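Local coordinates for bifunctional protein PutA (Bdellovibrio bacteriovorus, PDB 5UR2) that probably catalyses the two-step oxidation of L-proline to L-glutamate, pairing a flavin-dependent proline dehydrogenase with an NAD+-dependent aldehyde dehydrogenase, at residues S492-V497 / V524-M529; V497-N502 / F693-G698; V580-K585 / T671-G676. One frame throughout, in Å; residues are numbered along the deposited sequence.

Contact 1: residues S492-V497 / V524-M529; sequences SLPVNV and VGKIQM
V497 and I527 lie side by side and point the same way from one face of the sheet, with CD1 of I527 3.8 Å from CB of V497. The isoleucine reaches its neighbour through its longer branch, since CG1 stands beside the backbone N and chi2 of -58° turns CD1 toward the valine. On the face carrying N496 and K526 the side chains again lie side by side, pointing the same way. OD1 of N496 lies 3.9 Å from CB of K526, and CG of P494, which follows a cis peptide bond, is 4.1 Å from K526 CD. The lysine tip then leads away to a salt bridge with D513. Between the two faces runs the backbone of two parallel neighbours, strands 495-501 and 523-528, in a four-stranded mixed sheet. V495 N donates to V524 O at 2.9 Å and K526 N to V495 O at 3.0 Å; V497 N to K526 O and Q528 N to V497 O continue the alternation. Across its other edge strand 523-528 carries a classic beta bulge, where V524 and G525 both face R514. CD2 of L493 lies 4.1 Å from V524 CG1. Q528 lays CG 3.2 Å from V497 O, while its OE1 accepts S508 N and G509 N.

Contact 2: residues V497-N502 / F693-G698; sequences VNIVIN and FLPGYG
A single antiparallel bridge between V500 and F693 joins strand 495-501 to the end of strand 691-693, which belongs to the Rossmann-type sheet of the aldehyde dehydrogenase part. It is a hydrogen-bonded pair: V500 N donates to F693 O at 3.0 Å, meeting a lone pair in the carbonyl plane, and F693 N returns a bond to V500 O at 2.9 Å. CG of F693 stands anti to the backbone N (chi1 -179°). V497 and F693 cross at about a right angle, and the valine's CG1 meets the ring at its edge, in plane, 3.6 Å from CE2. N498 O approaches the same edge, 3.4 Å from CE2, while CD of P695 lies over one face, offset toward the rim. CG2 of I499 sits 3.3 Å from F693 O, and its CG1 is 3.9 Å from CG of P695, the two side chains crossing obliquely. V500 and F693 also touch through their CB atoms, 3.9 Å apart. A674 and M678 of helix 671-684 pack on F693, so the ring is buried between strand and helix. The reciprocal bonds mark a hydrogen-bonded antiparallel pair, and as the single bridge between these segments it links two separate sheets.

Contact 3: residues V580-K585 / T671-G676; sequences VLEVGK and TVVAWG
E582 spans from helix 572-583 to the first turn of helix 671-684, where its carboxylate meets the backbone N-H groups of V672 and V673. Its CB already points at the other helix. CG stands anti to the backbone N (chi1 -172°), and the chain stays extended beyond it, which carries CD to 3.3 Å from CB of V672. From CD the two oxygens divide the work. OE1 accepts V673 N at 2.8 Å and lies 3.2 Å from CG2 of the same valine. OE2 accepts V672 N, also at 2.8 Å. Both donors arrive on the syn side of the carboxylate, 20° out of its plane at OE1 and 24° at OE2. OE2 has a further partner in a water that donates to it at 2.7 Å and accepts T671 N at 2.9 Å, so a third N-H of the turn is tied in indirectly. Beside this polar grip, CG2 of V583 meets CG2 of V673 at 4.1 Å. The contact is buried, and first-turn N-H groups, which have no carbonyl one turn earlier in the helix to bond to, are met here by the carboxylate or its water; the helix dipole should stabilise the negative charge, consistent with an ionised E582.

The three contacts join a small sheet, the end of strand 691-693 and two helices. Contacts 1 and 2, with centres about 12 Å apart, share V497 and strand 495-501; P695 CG of contact 2 lies 3.3 Å from Q528 O of contact 1. Contact 3 lies beside both, its centre about 10 Å from that of contact 1 and about 15 Å from that of contact 2. Helix 671-684, one half of contact 3, packs on residues of both other contacts: W675 CE3 is 3.6 Å from V497 CG1, W675 CZ3 is 3.3 Å from N498 O, and V672 CG2 is 3.7 Å from G525 CA. All three lie away from the predicted catalytic residues E746 and C780 and from the modified-flavin pocket.

Contact 1: residues S492-V497 / V524-M529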
ATOM      1  N   SER B 492     -26.165 -16.534 -35.808  1.00 30.13           N
ATOM      2  CA  SER B 492     -25.587 -17.680 -35.115  1.00 31.15           C
ATOM      3  C   SER B 492     -26.508 -18.262 -34.036  1.00 36.65           C
ATOM      4  O   SER B 492     -26.156 -19.277 -33.424  1.00 33.27           O
ATOM      5  CB  SER B 492     -24.241 -17.300 -34.484  1.00 29.45           C
ATOM      6  OG  SER B 492     -24.412 -16.681 -33.217  1.00 35.94           O
ATOM      7  N   LEU B 493     -27.676 -17.661 -33.795  1.00 35.73           N
ATOM      8  CA  LEU B 493     -28.557 -18.115 -32.717  1.00 34.40           C
ATOM      9  C   LEU B 493     -29.282 -19.391 -33.111  1.00 33.58           C
ATOM     10  O   LEU B 493     -29.591 -19.593 -34.281  1.00 29.97           O
ATOM     11  CB  LEU B 493     -29.577 -17.037 -32.340  1.00 30.03           C
ATOM     12  CG  LEU B 493     -28.999 -15.651 -32.053  1.00 27.60           C
ATOM     13  CD1 LEU B 493     -30.085 -14.682 -31.620  1.00 26.68           C
ATOM     14  CD2 LEU B 493     -27.860 -15.691 -31.044  1.00 24.58           C
ATOM     15  N   PRO B 494     -29.532 -20.279 -32.140  1.00 34.89           N
ATOM     16  CA  PRO B 494     -29.117 -20.127 -30.752  1.00 29.10           C
ATOM     17  C   PRO B 494     -27.693 -20.630 -30.541  1.00 32.38           C
ATOM     18  O   PRO B 494     -27.263 -21.515 -31.274  1.00 29.83           O
ATOM     19  CB  PRO B 494     -30.130 -20.985 -29.993  1.00 33.57           C
ATOM     20  CG  PRO B 494     -30.455 -22.102 -30.957  1.00 34.73           C
ATOM     21  CD  PRO B 494     -30.379 -21.479 -32.339  1.00 37.02           C
ATOM     22  N   VAL B 495     -26.980 -20.045 -29.576  1.00 29.81           N
ATOM     23  CA  VAL B 495     -25.625 -20.468 -29.234  1.00 24.14           C
ATOM     24  C   VAL B 495     -25.705 -21.634 -28.256  1.00 24.45           C
ATOM     25  O   VAL B 495     -26.326 -21.524 -27.195  1.00 27.26           O
ATOM     26  CB  VAL B 495     -24.827 -19.298 -28.646  1.00 30.50           C
ATOM     27  CG1 VAL B 495     -23.436 -19.744 -28.254  1.00 27.63           C
ATOM     28  CG2 VAL B 495     -24.775 -18.157 -29.667  1.00 25.78           C
ATOM     29  N   ASN B 496     -25.123 -22.767 -28.634  1.00 27.51           N
ATOM     30  CA  ASN B 496     -25.037 -23.928 -27.758  1.00 29.54           C
ATOM     31  C   ASN B 496     -23.809 -23.791 -26.867  1.00 29.22           C
ATOM     32  O   ASN B 496     -22.682 -23.748 -27.365  1.00 33.12           O
ATOM     33  CB  ASN B 496     -24.971 -25.211 -28.578  1.00 29.22           C
ATOM     34  CG  ASN B 496     -26.240 -25.457 -29.345  1.00 34.66           C
ATOM     35  OD1 ASN B 496     -27.249 -25.857 -28.766  1.00 40.88           O
ATOM     36  ND2 ASN B 496     -26.212 -25.197 -30.654  1.00 33.20           N
ATOM     37  N   VAL B 497     -24.026 -23.715 -25.556  1.00 26.91           N
ATOM     38  CA  VAL B 497     -22.959 -23.471 -24.597  1.00 23.37           C
ATOM     39  C   VAL B 497     -22.707 -24.749 -23.816  1.00 24.19           C
ATOM     40  O   VAL B 497     -23.636 -25.343 -23.258  1.00 24.88           O
ATOM     41  CB  VAL B 497     -23.289 -22.295 -23.663  1.00 21.16           C
ATOM     42  CG1 VAL B 497     -22.243 -22.193 -22.560  1.00 19.66           C
ATOM     43  CG2 VAL B 497     -23.333 -20.977 -24.463  1.00 24.56           C
ATOM     44  N   VAL B 524     -31.732 -17.132 -27.405  1.00 25.07           N
ATOM     45  CA  VAL B 524     -30.356 -16.713 -27.669  1.00 25.63           C
ATOM     46  C   VAL B 524     -29.361 -17.812 -27.308  1.00 29.58           C
ATOM     47  O   VAL B 524     -28.413 -18.066 -28.056  1.00 36.76           O
ATOM     48  CB  VAL B 524     -30.043 -15.398 -26.914  1.00 28.45           C
ATOM     49  CG1 VAL B 524     -28.570 -15.043 -27.050  1.00 27.55           C
ATOM     50  CG2 VAL B 524     -30.907 -14.263 -27.460  1.00 30.32           C
ATOM     51  N   GLY B 525     -29.558 -18.477 -26.181  1.00 24.59           N
ATOM     52  CA  GLY B 525     -28.649 -19.524 -25.742  1.00 24.14           C
ATOM     53  C   GLY B 525     -29.382 -20.769 -25.287  1.00 29.99           C
ATOM     54  O   GLY B 525     -30.455 -20.693 -24.679  1.00 23.87           O
ATOM     55  N   LYS B 526     -28.792 -21.917 -25.588  1.00 26.95           N
ATOM     56  CA  LYS B 526     -29.191 -23.198 -25.019  1.00 24.85           C
ATOM     57  C   LYS B 526     -28.024 -23.675 -24.156  1.00 27.76           C
ATOM     58  O   LYS B 526     -26.974 -24.057 -24.684  1.00 33.70           O
ATOM     59  CB  LYS B 526     -29.553 -24.200 -26.119  1.00 23.90           C
ATOM     60  CG  LYS B 526     -30.828 -23.831 -26.875  1.00 27.74           C
ATOM     61  CD  LYS B 526     -31.178 -24.841 -27.970  1.00 35.88           C
ATOM     62  CE  LYS B 526     -32.675 -25.113 -28.052  1.00 44.33           C
ATOM     63  NZ  LYS B 526     -33.304 -25.325 -26.722  1.00 50.86           N
ATOM     64  N   ILE B 527     -28.200 -23.633 -22.833  1.00 26.07           N
ATOM     65  CA  ILE B 527     -27.096 -23.774 -21.881  1.00 28.65           C
ATOM     66  C   ILE B 527     -27.117 -25.165 -21.270  1.00 30.91           C
ATOM     67  O   ILE B 527     -28.103 -25.545 -20.632  1.00 30.01           O
ATOM     68  CB  ILE B 527     -27.173 -22.727 -20.758  1.00 28.26           C
ATOM     69  CG1 ILE B 527     -27.511 -21.333 -21.304  1.00 25.27           C
ATOM     70  CG2 ILE B 527     -25.903 -22.781 -19.916  1.00 20.29           C
ATOM     71  CD1 ILE B 527     -26.542 -20.810 -22.330  1.00 25.05           C
ATOM     72  N   GLN B 528     -26.015 -25.903 -21.419  1.00 33.33           N
ATOM     73  CA  GLN B 528     -25.805 -27.123 -20.637  1.00 31.72           C
ATOM     74  C   GLN B 528     -25.651 -26.738 -19.168  1.00 32.90           C
ATOM     75  O   GLN B 528     -24.692 -26.047 -18.808  1.00 32.81           O
ATOM     76  CB  GLN B 528     -24.543 -27.860 -21.110  1.00 28.25           C
ATOM     77  CG  GLN B 528     -24.556 -28.369 -22.560  1.00 30.40           C
ATOM     78  CD  GLN B 528     -25.553 -29.511 -22.789  1.00 28.32           C
ATOM     79  OE1 GLN B 528     -25.718 -30.400 -21.942  1.00 28.83           O
ATOM     80  NE2 GLN B 528     -26.227 -29.481 -23.934  1.00 23.89           N
ATOM     81  N   MET B 529     -26.570 -27.199 -18.316  1.00 31.30           N
ATOM     82  CA  MET B 529     -26.579 -26.864 -16.894  1.00 28.39           C
ATOM     83  C   MET B 529     -25.959 -28.017 -16.117  1.00 34.42           C
ATOM     84  O   MET B 529     -26.491 -29.131 -16.121  1.00 34.42           O
ATOM     85  CB  MET B 529     -27.997 -26.578 -16.405  1.00 28.96           C
ATOM     86  CG  MET B 529     -28.706 -25.471 -17.187  1.00 28.81           C
ATOM     87  SD  MET B 529     -27.908 -23.860 -16.992  1.00 29.07           S
ATOM     88  CE  MET B 529     -28.874 -23.178 -15.652  1.00 32.59           C
TER

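Contact 2: residues V497-N502 / F693-G698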
ATOM      1  N   VAL B 497     -24.026 -23.715 -25.556  1.00 26.91           N
ATOM      2  CA  VAL B 497     -22.959 -23.471 -24.597  1.00 23.37           C
ATOM      3  C   VAL B 497     -22.707 -24.749 -23.816  1.00 24.19           C
ATOM      4  O   VAL B 497     -23.636 -25.343 -23.258  1.00 24.88           O
ATOM      5  CB  VAL B 497     -23.289 -22.295 -23.663  1.00 21.16           C
ATOM      6  CG1 VAL B 497     -22.243 -22.193 -22.560  1.00 19.66           C
ATOM      7  CG2 VAL B 497     -23.333 -20.977 -24.463  1.00 24.56           C
ATOM      8  N   ASN B 498     -21.449 -25.160 -23.771  1.00 23.69           N
ATOM      9  CA  ASN B 498     -21.042 -26.353 -23.050  1.00 25.83           C
ATOM     10  C   ASN B 498     -20.324 -25.972 -21.769  1.00 22.82           C
ATOM     11  O   ASN B 498     -19.775 -24.876 -21.638  1.00 22.91           O
ATOM     12  CB  ASN B 498     -20.129 -27.231 -23.909  1.00 24.26           C
ATOM     13  CG  ASN B 498     -20.875 -27.911 -25.019  1.00 29.78           C
ATOM     14  OD1 ASN B 498     -22.014 -28.351 -24.828  1.00 24.46           O
ATOM     15  ND2 ASN B 498     -20.241 -28.021 -26.191  1.00 30.63           N
ATOM     16  N   ILE B 499     -20.357 -26.902 -20.814  1.00 25.42           N
ATOM     17  CA  ILE B 499     -19.474 -26.843 -19.661  1.00 22.39           C
ATOM     18  C   ILE B 499     -18.040 -27.060 -20.125  1.00 27.32           C
ATOM     19  O   ILE B 499     -17.786 -27.852 -21.046  1.00 26.40           O
ATOM     20  CB  ILE B 499     -19.898 -27.915 -18.643  1.00 25.54           C
ATOM     21  CG1 ILE B 499     -21.373 -27.764 -18.299  1.00 21.49           C
ATOM     22  CG2 ILE B 499     -19.055 -27.837 -17.390  1.00 31.97           C
ATOM     23  CD1 ILE B 499     -22.039 -29.098 -17.982  1.00 30.16           C
ATOM     24  N   VAL B 500     -17.083 -26.372 -19.497  1.00 22.69           N
ATOM     25  CA  VAL B 500     -15.674 -26.532 -19.859  1.00 22.96           C
ATOM     26  C   VAL B 500     -14.854 -26.781 -18.603  1.00 23.05           C
ATOM     27  O   VAL B 500     -14.669 -25.871 -17.791  1.00 24.05           O
ATOM     28  CB  VAL B 500     -15.120 -25.323 -20.618  1.00 23.35           C
ATOM     29  CG1 VAL B 500     -13.701 -25.628 -21.043  1.00 26.09           C
ATOM     30  CG2 VAL B 500     -15.988 -25.028 -21.824  1.00 19.81           C
ATOM     31  N   ILE B 501     -14.315 -27.990 -18.475  1.00 20.85           N
ATOM     32  CA  ILE B 501     -13.480 -28.372 -17.342  1.00 24.43           C
ATOM     33  C   ILE B 501     -12.171 -28.947 -17.870  1.00 22.11           C
ATOM     34  O   ILE B 501     -12.185 -29.855 -18.708  1.00 25.25           O
ATOM     35  CB  ILE B 501     -14.203 -29.393 -16.438  1.00 21.84           C
ATOM     36  CG1 ILE B 501     -15.503 -28.793 -15.901  1.00 21.23           C
ATOM     37  CG2 ILE B 501     -13.300 -29.870 -15.311  1.00 18.84           C
ATOM     38  CD1 ILE B 501     -16.349 -29.785 -15.098  1.00 21.21           C
ATOM     39  N   ASN B 502     -11.046 -28.458 -17.343  1.00 20.23           N
ATOM     40  CA  ASN B 502      -9.728 -28.868 -17.835  1.00 30.79           C
ATOM     41  C   ASN B 502      -9.629 -28.658 -19.345  1.00 29.51           C
ATOM     42  O   ASN B 502      -9.101 -29.495 -20.070  1.00 32.22           O
ATOM     43  CB  ASN B 502      -9.414 -30.331 -17.480  1.00 25.08           C
ATOM     44  CG  ASN B 502      -8.618 -30.477 -16.194  1.00 29.60           C
ATOM     45  OD1 ASN B 502      -7.881 -29.577 -15.787  1.00 33.01           O
ATOM     46  ND2 ASN B 502      -8.748 -31.623 -15.559  1.00 24.84           N
ATOM     47  N   PHE B 693     -15.204 -23.497 -16.291  1.00 18.97           N
ATOM     48  CA  PHE B 693     -16.451 -22.859 -16.694  1.00 18.00           C
ATOM     49  C   PHE B 693     -17.613 -23.779 -16.336  1.00 22.36           C
ATOM     50  O   PHE B 693     -17.800 -24.828 -16.971  1.00 23.88           O
ATOM     51  CB  PHE B 693     -16.428 -22.578 -18.187  1.00 17.14           C
ATOM     52  CG  PHE B 693     -17.659 -21.888 -18.701  1.00 21.07           C
ATOM     53  CD1 PHE B 693     -17.965 -20.595 -18.305  1.00 18.37           C
ATOM     54  CD2 PHE B 693     -18.470 -22.508 -19.639  1.00 20.54           C
ATOM     55  CE1 PHE B 693     -19.075 -19.940 -18.823  1.00 24.28           C
ATOM     56  CE2 PHE B 693     -19.586 -21.866 -20.161  1.00 17.91           C
ATOM     57  CZ  PHE B 693     -19.893 -20.585 -19.754  1.00 17.55           C
ATOM     58  N   LEU B 694     -18.398 -23.379 -15.335  1.00 24.59           N
ATOM     59  CA  LEU B 694     -19.402 -24.240 -14.708  1.00 22.78           C
ATOM     60  C   LEU B 694     -20.772 -23.573 -14.751  1.00 22.05           C
ATOM     61  O   LEU B 694     -21.288 -23.133 -13.715  1.00 19.51           O
ATOM     62  CB  LEU B 694     -19.007 -24.555 -13.262  1.00 19.71           C
ATOM     63  CG  LEU B 694     -19.880 -25.605 -12.554  1.00 24.07           C
ATOM     64  CD1 LEU B 694     -19.605 -27.000 -13.096  1.00 26.64           C
ATOM     65  CD2 LEU B 694     -19.680 -25.566 -11.057  1.00 21.13           C
ATOM     66  N   PRO B 695     -21.405 -23.516 -15.922  1.00 22.24           N
ATOM     67  CA  PRO B 695     -22.774 -22.988 -15.986  1.00 27.93           C
ATOM     68  C   PRO B 695     -23.761 -23.894 -15.252  1.00 28.38           C
ATOM     69  O   PRO B 695     -23.548 -25.103 -15.103  1.00 29.45           O
ATOM     70  CB  PRO B 695     -23.063 -22.942 -17.492  1.00 19.55           C
ATOM     71  CG  PRO B 695     -22.169 -23.980 -18.073  1.00 22.20           C
ATOM     72  CD  PRO B 695     -20.928 -23.975 -17.241  1.00 24.02           C
ATOM     73  N   GLY B 696     -24.836 -23.296 -14.759  1.00 23.95           N
ATOM     74  CA  GLY B 696     -25.838 -24.065 -14.049  1.00 25.02           C
ATOM     75  C   GLY B 696     -26.638 -23.196 -13.099  1.00 27.51           C
ATOM     76  O   GLY B 696     -26.554 -21.969 -13.128  1.00 22.76           O
ATOM     77  N   TYR B 697     -27.426 -23.872 -12.258  1.00 25.32           N
ATOM     78  CA  TYR B 697     -28.319 -23.191 -11.332  1.00 26.88           C
ATOM     79  C   TYR B 697     -27.556 -22.832 -10.065  1.00 27.28           C
ATOM     80  O   TYR B 697     -26.824 -23.663  -9.519  1.00 32.99           O
ATOM     81  CB  TYR B 697     -29.537 -24.062 -11.000  1.00 25.58           C
ATOM     82  CG  TYR B 697     -30.375 -24.346 -12.218  1.00 27.68           C
ATOM     83  CD1 TYR B 697     -31.163 -23.344 -12.795  1.00 26.40           C
ATOM     84  CD2 TYR B 697     -30.343 -25.593 -12.824  1.00 23.34           C
ATOM     85  CE1 TYR B 697     -31.926 -23.596 -13.948  1.00 27.36           C
ATOM     86  CE2 TYR B 697     -31.092 -25.857 -13.974  1.00 31.67           C
ATOM     87  CZ  TYR B 697     -31.886 -24.855 -14.531  1.00 32.23           C
ATOM     88  OH  TYR B 697     -32.628 -25.119 -15.670  1.00 34.87           O
ATOM     89  N   GLY B 698     -27.733 -21.588  -9.612  1.00 24.96           N
ATOM     90  CA  GLY B 698     -27.015 -21.118  -8.437  1.00 27.90           C
ATOM     91  C   GLY B 698     -27.303 -21.927  -7.186  1.00 33.42           C
ATOM     92  O   GLY B 698     -26.401 -22.193  -6.389  1.00 33.37           O
TER

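Contact 3: residues V580-K585 / T671-G676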
ATOM      1  N   VAL B 580     -25.737  -7.086 -26.135  1.00 17.96           N
ATOM      2  CA  VAL B 580     -26.964  -6.464 -26.630  1.00 17.50           C
ATOM      3  C   VAL B 580     -28.080  -7.502 -26.729  1.00 26.02           C
ATOM      4  O   VAL B 580     -29.203  -7.281 -26.259  1.00 25.64           O
ATOM      5  CB  VAL B 580     -26.711  -5.776 -27.984  1.00 23.22           C
ATOM      6  CG1 VAL B 580     -28.035  -5.417 -28.666  1.00 18.03           C
ATOM      7  CG2 VAL B 580     -25.867  -4.537 -27.767  1.00 19.66           C
ATOM      8  N   LEU B 581     -27.775  -8.668 -27.298  1.00 23.20           N
ATOM      9  CA  LEU B 581     -28.828  -9.641 -27.593  1.00 28.08           C
ATOM     10  C   LEU B 581     -29.201 -10.494 -26.377  1.00 27.03           C
ATOM     11  O   LEU B 581     -30.387 -10.747 -26.152  1.00 22.01           O
ATOM     12  CB  LEU B 581     -28.403 -10.537 -28.764  1.00 30.44           C
ATOM     13  CG  LEU B 581     -28.247  -9.870 -30.138  1.00 25.25           C
ATOM     14  CD1 LEU B 581     -27.639 -10.824 -31.130  1.00 27.66           C
ATOM     15  CD2 LEU B 581     -29.626  -9.435 -30.632  1.00 28.45           C
ATOM     16  N   GLU B 582     -28.220 -10.952 -25.586  1.00 18.65           N
ATOM     17  CA  GLU B 582     -28.535 -11.866 -24.490  1.00 27.84           C
ATOM     18  C   GLU B 582     -29.026 -11.138 -23.245  1.00 22.81           C
ATOM     19  O   GLU B 582     -29.894 -11.648 -22.535  1.00 22.21           O
ATOM     20  CB  GLU B 582     -27.317 -12.723 -24.119  1.00 28.70           C
ATOM     21  CG  GLU B 582     -27.658 -13.810 -23.122  1.00 29.29           C
ATOM     22  CD  GLU B 582     -26.440 -14.519 -22.541  1.00 35.96           C
ATOM     23  OE1 GLU B 582     -25.332 -13.957 -22.576  1.00 30.25           O
ATOM     24  OE2 GLU B 582     -26.585 -15.658 -22.043  1.00 36.36           O
ATOM     25  N   VAL B 583     -28.493  -9.953 -22.957  1.00 18.91           N
ATOM     26  CA  VAL B 583     -28.787  -9.266 -21.701  1.00 21.99           C
ATOM     27  C   VAL B 583     -29.625  -7.999 -21.892  1.00 23.28           C
ATOM     28  O   VAL B 583     -30.093  -7.432 -20.894  1.00 23.27           O
ATOM     29  CB  VAL B 583     -27.483  -8.946 -20.937  1.00 29.21           C
ATOM     30  CG1 VAL B 583     -27.753  -8.601 -19.501  1.00 34.29           C
ATOM     31  CG2 VAL B 583     -26.544 -10.131 -21.003  1.00 30.92           C
ATOM     32  N   GLY B 584     -29.863  -7.556 -23.130  1.00 25.40           N
ATOM     33  CA  GLY B 584     -30.616  -6.329 -23.351  1.00 18.67           C
ATOM     34  C   GLY B 584     -29.830  -5.063 -23.072  1.00 25.24           C
ATOM     35  O   GLY B 584     -30.422  -3.999 -22.864  1.00 28.66           O
ATOM     36  N   LYS B 585     -28.508  -5.134 -23.080  1.00 20.75           N
ATOM     37  CA  LYS B 585     -27.700  -3.951 -22.813  1.00 25.41           C
ATOM     38  C   LYS B 585     -27.683  -3.050 -24.047  1.00 24.49           C
ATOM     39  O   LYS B 585     -27.309  -3.515 -25.131  1.00 20.64           O
ATOM     40  CB  LYS B 585     -26.293  -4.386 -22.413  1.00 23.29           C
ATOM     41  CG  LYS B 585     -26.286  -5.081 -21.040  1.00 33.49           C
ATOM     42  CD  LYS B 585     -24.934  -5.049 -20.322  1.00 39.99           C
ATOM     43  CE  LYS B 585     -24.638  -3.729 -19.664  1.00 32.45           C
ATOM     44  NZ  LYS B 585     -23.401  -3.812 -18.841  1.00 34.43           N
ATOM     45  N   THR B 671     -25.026 -16.451 -19.574  1.00 20.97           N
ATOM     46  CA  THR B 671     -24.002 -17.472 -19.772  1.00 20.21           C
ATOM     47  C   THR B 671     -23.442 -17.479 -21.194  1.00 18.92           C
ATOM     48  O   THR B 671     -22.279 -17.850 -21.390  1.00 19.53           O
ATOM     49  CB  THR B 671     -24.558 -18.836 -19.372  1.00 24.59           C
ATOM     50  OG1 THR B 671     -24.885 -18.806 -17.976  1.00 23.41           O
ATOM     51  CG2 THR B 671     -23.541 -19.946 -19.636  1.00 25.29           C
ATOM     52  N   VAL B 672     -24.208 -17.049 -22.196  1.00 22.90           N
ATOM     53  CA  VAL B 672     -23.608 -16.874 -23.523  1.00 18.08           C
ATOM     54  C   VAL B 672     -22.476 -15.851 -23.470  1.00 19.64           C
ATOM     55  O   VAL B 672     -21.414 -16.045 -24.079  1.00 24.97           O
ATOM     56  CB  VAL B 672     -24.674 -16.487 -24.566  1.00 18.48           C
ATOM     57  CG1 VAL B 672     -24.037 -16.286 -25.918  1.00 18.41           C
ATOM     58  CG2 VAL B 672     -25.730 -17.557 -24.656  1.00 19.18           C
ATOM     59  N   VAL B 673     -22.657 -14.763 -22.715  1.00 23.46           N
ATOM     60  CA  VAL B 673     -21.559 -13.805 -22.554  1.00 16.56           C
ATOM     61  C   VAL B 673     -20.361 -14.485 -21.907  1.00 21.06           C
ATOM     62  O   VAL B 673     -19.215 -14.352 -22.363  1.00 21.42           O
ATOM     63  CB  VAL B 673     -22.017 -12.583 -21.735  1.00 22.56           C
ATOM     64  CG1 VAL B 673     -20.822 -11.678 -21.376  1.00 20.05           C
ATOM     65  CG2 VAL B 673     -23.052 -11.784 -22.507  1.00 24.07           C
ATOM     66  N   ALA B 674     -20.610 -15.227 -20.831  1.00 17.02           N
ATOM     67  CA  ALA B 674     -19.515 -15.853 -20.093  1.00 16.22           C
ATOM     68  C   ALA B 674     -18.844 -16.951 -20.908  1.00 18.26           C
ATOM     69  O   ALA B 674     -17.644 -17.208 -20.745  1.00 26.06           O
ATOM     70  CB  ALA B 674     -20.033 -16.389 -18.768  1.00 16.37           C
ATOM     71  N   TRP B 675     -19.615 -17.627 -21.757  1.00 17.44           N
ATOM     72  CA  TRP B 675     -19.048 -18.592 -22.691  1.00 18.86           C
ATOM     73  C   TRP B 675     -18.020 -17.920 -23.590  1.00 22.40           C
ATOM     74  O   TRP B 675     -16.913 -18.441 -23.782  1.00 21.31           O
ATOM     75  CB  TRP B 675     -20.198 -19.221 -23.474  1.00 19.51           C
ATOM     76  CG  TRP B 675     -19.910 -20.015 -24.723  1.00 22.84           C
ATOM     77  CD1 TRP B 675     -20.188 -19.635 -26.007  1.00 22.22           C
ATOM     78  CD2 TRP B 675     -19.390 -21.350 -24.804  1.00 26.37           C
ATOM     79  NE1 TRP B 675     -19.859 -20.647 -26.886  1.00 22.44           N
ATOM     80  CE2 TRP B 675     -19.365 -21.708 -26.171  1.00 28.23           C
ATOM     81  CE3 TRP B 675     -18.937 -22.277 -23.853  1.00 28.15           C
ATOM     82  CZ2 TRP B 675     -18.890 -22.948 -26.613  1.00 32.08           C
ATOM     83  CZ3 TRP B 675     -18.472 -23.511 -24.293  1.00 29.82           C
ATOM     84  CH2 TRP B 675     -18.445 -23.831 -25.663  1.00 34.00           C
ATOM     85  N   GLY B 676     -18.337 -16.718 -24.080  1.00 20.42           N
ATOM     86  CA  GLY B 676     -17.346 -15.956 -24.818  1.00 16.29           C
ATOM     87  C   GLY B 676     -16.099 -15.679 -23.997  1.00 26.30           C
ATOM     88  O   GLY B 676     -14.980 -15.772 -24.508  1.00 25.17           O
TER
HETATM   89  O   HOH W   1     -27.436 -17.721 -20.547  1.00 21.14           O